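Local coordinates for intracellular protease/amidase (Salmonella enterica subsp. enterica serovar Typhimurium, PDB 4K2H), which binds zinc and is probably a peptidase of the DJ-1/PfpI family, although its cellular function is not established, at residues E16-I21 / K154-V159; P143-E146 / I151-K154; S57-R62 / I89-R94. The protein carries 1 engineered substitution. All blocks are in the same frame, centred on the assembly; numbering follows the deposited sequence.

Interaction 1. Residues E16-I21 / K154-V159. With ZN (zinc ion), chain O.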
# COMPACT_ATOMS: atom_id res chain seq x y z
N GLU A 16 -9.60 -1.13 3.26
CA GLU A 16 -8.27 -1.24 3.75
C GLU A 16 -7.36 -0.77 2.63
O GLU A 16 -7.23 -1.43 1.61
CB GLU A 16 -7.94 -2.69 4.15
CG GLU A 16 -7.13 -2.81 5.42
CD GLU A 16 -6.04 -1.76 5.51
OE1 GLU A 16 -6.03 -0.99 6.51
OE2 GLU A 16 -5.22 -1.66 4.55
N GLU A 17 -6.73 0.40 2.83
CA GLU A 17 -5.97 1.03 1.78
C GLU A 17 -4.71 0.30 1.39
O GLU A 17 -4.33 0.29 0.24
CB GLU A 17 -5.67 2.49 2.09
CG GLU A 17 -4.68 2.79 3.22
CD GLU A 17 -5.10 2.28 4.58
OE1 GLU A 17 -6.24 2.55 4.97
OE2 GLU A 17 -4.26 1.59 5.24
N ALA A 18 -4.06 -0.31 2.37
CA ALA A 18 -2.80 -0.99 2.08
C ALA A 18 -3.06 -2.20 1.16
O ALA A 18 -2.35 -2.42 0.18
CB ALA A 18 -2.11 -1.38 3.37
N GLU A 19 -4.15 -2.92 1.43
CA GLU A 19 -4.51 -4.10 0.64
C GLU A 19 -4.81 -3.73 -0.79
O GLU A 19 -4.27 -4.33 -1.72
CB GLU A 19 -5.75 -4.79 1.23
CG GLU A 19 -5.53 -5.41 2.59
CD GLU A 19 -6.83 -5.85 3.24
OE1 GLU A 19 -7.90 -5.85 2.59
OE2 GLU A 19 -6.80 -6.15 4.43
N ALA A 20 -5.71 -2.75 -0.95
CA ALA A 20 -6.08 -2.20 -2.22
C ALA A 20 -4.94 -1.54 -2.97
O ALA A 20 -4.78 -1.73 -4.18
CB ALA A 20 -7.21 -1.19 -2.05
N ILE A 21 -4.17 -0.70 -2.29
CA ILE A 21 -3.12 0.04 -3.00
C ILE A 21 -1.96 -0.84 -3.47
O ILE A 21 -1.46 -0.62 -4.57
CB ILE A 21 -2.58 1.25 -2.21
CG1 ILE A 21 -3.61 2.39 -2.14
CG2 ILE A 21 -1.30 1.77 -2.82
CD1 ILE A 21 -4.87 2.21 -2.96
N LYS A 154 -5.27 -13.93 2.25
CA LYS A 154 -5.55 -14.09 3.67
C LYS A 154 -5.55 -12.79 4.45
O LYS A 154 -6.38 -12.59 5.35
CB LYS A 154 -4.55 -15.08 4.30
CG LYS A 154 -4.72 -15.23 5.80
CD LYS A 154 -4.00 -16.46 6.33
CE LYS A 154 -3.97 -16.41 7.85
NZ LYS A 154 -3.28 -17.57 8.45
N GLY A 155 -4.60 -11.92 4.16
CA GLY A 155 -4.52 -10.64 4.82
C GLY A 155 -3.36 -9.80 4.30
O GLY A 155 -2.66 -10.22 3.40
N LEU A 156 -3.17 -8.62 4.90
CA LEU A 156 -2.21 -7.63 4.42
C LEU A 156 -0.79 -8.17 4.31
O LEU A 156 -0.09 -7.88 3.35
CB LEU A 156 -2.25 -6.35 5.26
CG LEU A 156 -1.25 -5.24 4.89
CD1 LEU A 156 -1.43 -4.80 3.45
CD2 LEU A 156 -1.33 -4.06 5.87
N GLY A 157 -0.39 -9.01 5.26
CA GLY A 157 0.94 -9.60 5.20
C GLY A 157 1.17 -10.41 3.96
O GLY A 157 2.29 -10.63 3.57
N HIS A 158 0.11 -10.86 3.32
CA HIS A 158 0.28 -11.70 2.12
C HIS A 158 -0.16 -11.02 0.84
O HIS A 158 -0.30 -11.69 -0.18
CB HIS A 158 -0.50 -12.99 2.28
CG HIS A 158 -0.08 -13.80 3.45
ND1 HIS A 158 1.12 -14.46 3.50
CD2 HIS A 158 -0.73 -14.11 4.60
CE1 HIS A 158 1.22 -15.11 4.64
NE2 HIS A 158 0.10 -14.93 5.32
N VAL A 159 -0.28 -9.69 0.86
CA VAL A 159 -0.84 -8.96 -0.26
C VAL A 159 -0.00 -9.05 -1.53
O VAL A 159 -0.55 -9.09 -2.62
CB VAL A 159 -1.11 -7.49 0.12
CG1 VAL A 159 0.20 -6.71 0.28
CG2 VAL A 159 -2.00 -6.83 -0.91
ZN ZN O . -4.65 0.40 6.51
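Leu156 reaches across to Ala18 on the first turn of helix 17-29, joining two parts of the DJ-1/PfpI alpha/beta fold: the start of that helix, where zinc binds, and the short 3-10 turn that leads from strand 150-153 into helix 159-171. The Leu156 branch CD1 lies 3.5 Å from Ala18 CB, tighter than usual carbon packing, and CD2 follows at 3.7 Å, so both methyls of the fork meet the alanine. A trans chi1 of 178° directs CG away from the leucine backbone N and carries this fork to the helix. CD1 also approaches the Glu19 backbone N and, more loosely, Glu19 CG. One turn further on, Val159 uses CG2 alone, set 3.5 Å from Glu19 O. No hydrogen bond spans the segments; methyl groups make the contact, against Ala18 CB and the Glu19 backbone, and all four touching residues are buried. Glu19 contributes backbone and CG; its carboxylate is taken up by Gly74 N through OE1.

Beside this contact the helix start holds the metal. Glu16, the N-cap residue, divides its carboxylate: OE1 binds zinc at 2.0 Å, whereas OE2 accepts the Ala18 N-H at 2.8 Å, nearly along the C-O axis, although the N-H...O angle is only 136°. The cap would thus help to fix the rotation of a metal ligand. Glu17 comes from a chain bent at chi2 (-61°), and its OE1 is hydrogen-bonded to Ser47 OG, consistent with a second-shell role. His49 ND1 and Asp25 OD2 of the second subunit complete the ligands, making the zinc a bridge between subunits. The remaining Glu17 oxygen, OE2, meets the ion at 1.8 Å.

Interaction 2. Residues P143-E146 / I151-K154; sequences PVVE and ISGK
Val145 O accepts the Ser152 N-H at 2.9 Å, nearly straight at 166° and close to the carbonyl axis; a water also lies 3.1 Å from Val145 O. The same water lies 2.6 Å from Ser152 OG, between a backbone carbonyl and a side chain of paired residues. Ser152 OG, whose chi1 of 53° sets it between its own backbone N and carbonyl carbon, comes 3.5 Å from Val145 CB on their shared face; it is also bonded to Val125 N. In the reverse direction Val145 N gives its hydrogen to Ser152 O, completing the hydrogen-bonded pair of an antiparallel beta hairpin, strands 144-147 and 150-153, whose short segments run 166° apart. Val144 with Gly153 and Glu146 with Ile151 are the flanking non-hydrogen-bonded pairs. On their face Val144 CG1 touches Ile151 CG2 diagonally at 4.2 Å, next to helix 159-171, from which Arg169 pairs with the Glu146 carboxylate. Past the last strand pair, Lys154 N donates to Pro143 O at 2.9 Å. The extended Lys154 chain carries NZ to a salt bridge with Asp141, and the residue also makes a cation-pi contact with Tyr185 of the second subunit.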
# COMPACT_ATOMS: atom_id res chain seq x y z
N PRO A 143 -1.87 -18.48 2.49
CA PRO A 143 -1.69 -17.09 2.08
C PRO A 143 -2.64 -16.67 0.97
O PRO A 143 -3.26 -15.59 1.05
CB PRO A 143 -0.23 -17.06 1.59
CG PRO A 143 0.46 -18.08 2.45
CD PRO A 143 -0.57 -19.18 2.64
N VAL A 144 -2.72 -17.51 -0.06
CA VAL A 144 -3.54 -17.31 -1.20
C VAL A 144 -4.18 -18.65 -1.57
O VAL A 144 -3.50 -19.66 -1.67
CB VAL A 144 -2.70 -16.78 -2.39
CG1 VAL A 144 -3.57 -16.59 -3.62
CG2 VAL A 144 -2.05 -15.46 -2.03
N VAL A 145 -5.49 -18.64 -1.77
CA VAL A 145 -6.25 -19.82 -2.15
C VAL A 145 -6.86 -19.55 -3.50
O VAL A 145 -7.40 -18.45 -3.71
CB VAL A 145 -7.37 -20.07 -1.15
CG1 VAL A 145 -8.28 -21.21 -1.61
CG2 VAL A 145 -6.77 -20.35 0.21
N GLU A 146 -6.76 -20.52 -4.41
CA GLU A 146 -7.43 -20.43 -5.71
C GLU A 146 -8.38 -21.58 -5.93
O GLU A 146 -8.01 -22.76 -5.74
CB GLU A 146 -6.44 -20.51 -6.84
CG GLU A 146 -5.42 -19.42 -6.83
CD GLU A 146 -4.44 -19.59 -7.97
OE1 GLU A 146 -4.89 -19.54 -9.15
OE2 GLU A 146 -3.25 -19.77 -7.68
N ILE A 151 -10.16 -16.17 -6.32
CA ILE A 151 -8.80 -16.04 -5.82
C ILE A 151 -8.86 -15.17 -4.55
O ILE A 151 -9.17 -13.97 -4.62
CB ILE A 151 -7.89 -15.36 -6.88
CG1 ILE A 151 -7.88 -16.17 -8.17
CG2 ILE A 151 -6.46 -15.18 -6.36
CD1 ILE A 151 -6.84 -15.75 -9.19
N SER A 152 -8.58 -15.78 -3.41
CA SER A 152 -8.67 -15.08 -2.12
C SER A 152 -7.31 -14.92 -1.49
O SER A 152 -6.39 -15.68 -1.76
CB SER A 152 -9.64 -15.81 -1.17
OG SER A 152 -9.30 -17.19 -1.04
N GLY A 153 -7.19 -13.90 -0.66
CA GLY A 153 -5.93 -13.50 -0.04
C GLY A 153 -6.20 -13.45 1.44
O GLY A 153 -7.26 -13.03 1.84
N LYS A 154 -5.27 -13.93 2.25
CA LYS A 154 -5.55 -14.09 3.67
C LYS A 154 -5.55 -12.79 4.45
O LYS A 154 -6.38 -12.59 5.35
CB LYS A 154 -4.55 -15.08 4.30
CG LYS A 154 -4.72 -15.23 5.80
CD LYS A 154 -4.00 -16.46 6.33
CE LYS A 154 -3.97 -16.41 7.85
NZ LYS A 154 -3.28 -17.57 8.45
O HOH W 1 -10.42 -18.54 -2.96

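Interaction 3. Residues S57-R62 / I89-R94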
# COMPACT_ATOMS: atom_id res chain seq x y z
N SER A 57 -13.83 5.88 -10.99
CA SER A 57 -15.22 5.99 -11.40
C SER A 57 -16.09 5.38 -10.32
O SER A 57 -15.64 5.19 -9.20
CB SER A 57 -15.39 5.31 -12.77
OG SER A 57 -16.73 5.16 -13.15
N THR A 58 -17.33 5.06 -10.66
CA THR A 58 -18.27 4.51 -9.71
C THR A 58 -18.93 3.32 -10.30
O THR A 58 -18.93 3.13 -11.52
CB THR A 58 -19.37 5.53 -9.32
OG1 THR A 58 -20.12 5.90 -10.48
CG2 THR A 58 -18.78 6.77 -8.72
N LEU A 59 -19.50 2.50 -9.43
CA LEU A 59 -20.18 1.30 -9.83
C LEU A 59 -21.35 1.64 -10.71
O LEU A 59 -21.65 0.93 -11.69
CB LEU A 59 -20.68 0.57 -8.58
CG LEU A 59 -20.40 -0.89 -8.38
CD1 LEU A 59 -18.97 -1.24 -8.75
CD2 LEU A 59 -20.67 -1.22 -6.92
N SER A 60 -22.01 2.76 -10.37
CA SER A 60 -23.17 3.23 -11.12
C SER A 60 -22.88 3.52 -12.59
O SER A 60 -23.78 3.43 -13.41
CB SER A 60 -23.78 4.46 -10.46
OG SER A 60 -22.84 5.53 -10.47
N GLU A 61 -21.63 3.85 -12.93
CA GLU A 61 -21.21 4.04 -14.33
C GLU A 61 -20.69 2.77 -15.01
O GLU A 61 -20.23 2.82 -16.14
CB GLU A 61 -20.08 5.08 -14.38
CG GLU A 61 -20.52 6.47 -13.95
CD GLU A 61 -21.70 6.94 -14.79
OE1 GLU A 61 -21.57 6.94 -16.03
OE2 GLU A 61 -22.75 7.28 -14.20
N ARG A 62 -20.75 1.63 -14.34
CA ARG A 62 -20.14 0.42 -14.89
C ARG A 62 -21.06 -0.77 -14.85
O ARG A 62 -20.59 -1.92 -14.77
CB ARG A 62 -18.86 0.12 -14.11
CG ARG A 62 -17.79 1.18 -14.30
CD ARG A 62 -17.20 1.08 -15.69
NE ARG A 62 -16.11 2.04 -15.91
CZ ARG A 62 -16.29 3.30 -16.28
NH1 ARG A 62 -15.25 4.08 -16.47
NH2 ARG A 62 -17.49 3.79 -16.47
N ILE A 89 -23.41 -6.36 -4.69
CA ILE A 89 -23.82 -7.76 -4.80
C ILE A 89 -24.13 -8.06 -6.28
O ILE A 89 -23.65 -9.05 -6.81
CB ILE A 89 -25.03 -8.07 -3.91
CG1 ILE A 89 -24.76 -7.72 -2.43
CG2 ILE A 89 -25.46 -9.51 -4.11
CD1 ILE A 89 -23.37 -7.95 -1.87
N ALA A 90 -24.88 -7.18 -6.96
CA ALA A 90 -25.19 -7.40 -8.39
C ALA A 90 -23.95 -7.43 -9.27
O ALA A 90 -23.91 -8.20 -10.24
CB ALA A 90 -26.16 -6.36 -8.93
N PHE A 91 -23.00 -6.53 -9.00
CA PHE A 91 -21.79 -6.43 -9.80
C PHE A 91 -20.94 -7.68 -9.66
O PHE A 91 -20.46 -8.25 -10.64
CB PHE A 91 -20.99 -5.23 -9.32
CG PHE A 91 -19.79 -4.87 -10.17
CD1 PHE A 91 -19.93 -4.06 -11.29
CD2 PHE A 91 -18.53 -5.26 -9.79
CE1 PHE A 91 -18.82 -3.64 -12.03
CE2 PHE A 91 -17.41 -4.89 -10.54
CZ PHE A 91 -17.57 -4.05 -11.66
N VAL A 92 -20.75 -8.11 -8.42
CA VAL A 92 -20.03 -9.35 -8.15
C VAL A 92 -20.76 -10.58 -8.71
O VAL A 92 -20.12 -11.50 -9.22
CB VAL A 92 -19.81 -9.51 -6.64
CG1 VAL A 92 -19.31 -10.89 -6.29
CG2 VAL A 92 -18.85 -8.43 -6.15
N ALA A 93 -22.09 -10.62 -8.60
CA ALA A 93 -22.79 -11.84 -8.98
C ALA A 93 -22.67 -12.03 -10.49
O ALA A 93 -22.38 -13.13 -10.96
CB ALA A 93 -24.25 -11.81 -8.54
N ARG A 94 -22.84 -10.93 -11.22
CA ARG A 94 -22.77 -10.95 -12.65
C ARG A 94 -21.39 -11.40 -13.15
O ARG A 94 -21.29 -12.23 -14.05
CB ARG A 94 -23.12 -9.55 -13.17
CG ARG A 94 -23.05 -9.39 -14.67
CD ARG A 94 -23.66 -8.05 -15.10
NE ARG A 94 -23.03 -6.90 -14.46
CZ ARG A 94 -21.92 -6.30 -14.88
NH1 ARG A 94 -21.45 -5.24 -14.22
NH2 ARG A 94 -21.26 -6.74 -15.94
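Leu59 lays its CD1 methyl over the face of the Phe91 ring, 3.9 Å from the centroid and 10° off the ring normal, which meets the geometry of a CH-pi contact. The nearest ring atom to that methyl is Phe91 CD1, also at 3.9 Å. Phe91 gets there with its ring anti to the backbone N (chi1 -172°), leaning out from helix 86-97. The ring's edge is used as well: Arg62 O lies in its plane, 3.7 Å from Phe91 CE1, so the face takes a methyl and the edge a carbonyl oxygen. Arg94 brings NH1 to 3.5 Å from the same Arg62 O, obliquely to the guanidinium, while its NH2 is bonded to Ala65 O. The Arg62 guanidinium turns back on its own segment: NH2 donates to Glu61 O at 2.9 Å, a bond that lies in the guanidinium plane but comes from above the carbonyl plane. NH1 forms a salt bridge with Glu35. Leu59 and Phe91 both touch Leu10 of strand 6-11 and Leu37 of strand 33-38. This is helix-on-sheet packing, with helix 86-97 and the 3-10 turn after edge strand 57-58 covering the parallel sheet of the DJ-1/PfpI alpha/beta fold.

Interactions 1 and 2 adjoin, with centres 12 Å apart: they share Lys154, where the hairpin strand runs out into the turn that meets helix 17-29, and they touch where His158 ND1 lies 3.5 Å from Pro143 CB. Interaction 1 carries the two glutamates of the intersubunit zinc site, whereas the hairpin stands back from it, the position of Gly153 being about 12 Å from the Glu16 side chain. Interaction 3 lies across the chain's centre from both, its centre 22 Å from each of theirs, with nearest atoms about 13 Å from interaction 1 and about 11 Å from interaction 2. It is remote from the metal, and no other chain of the assembly touches it.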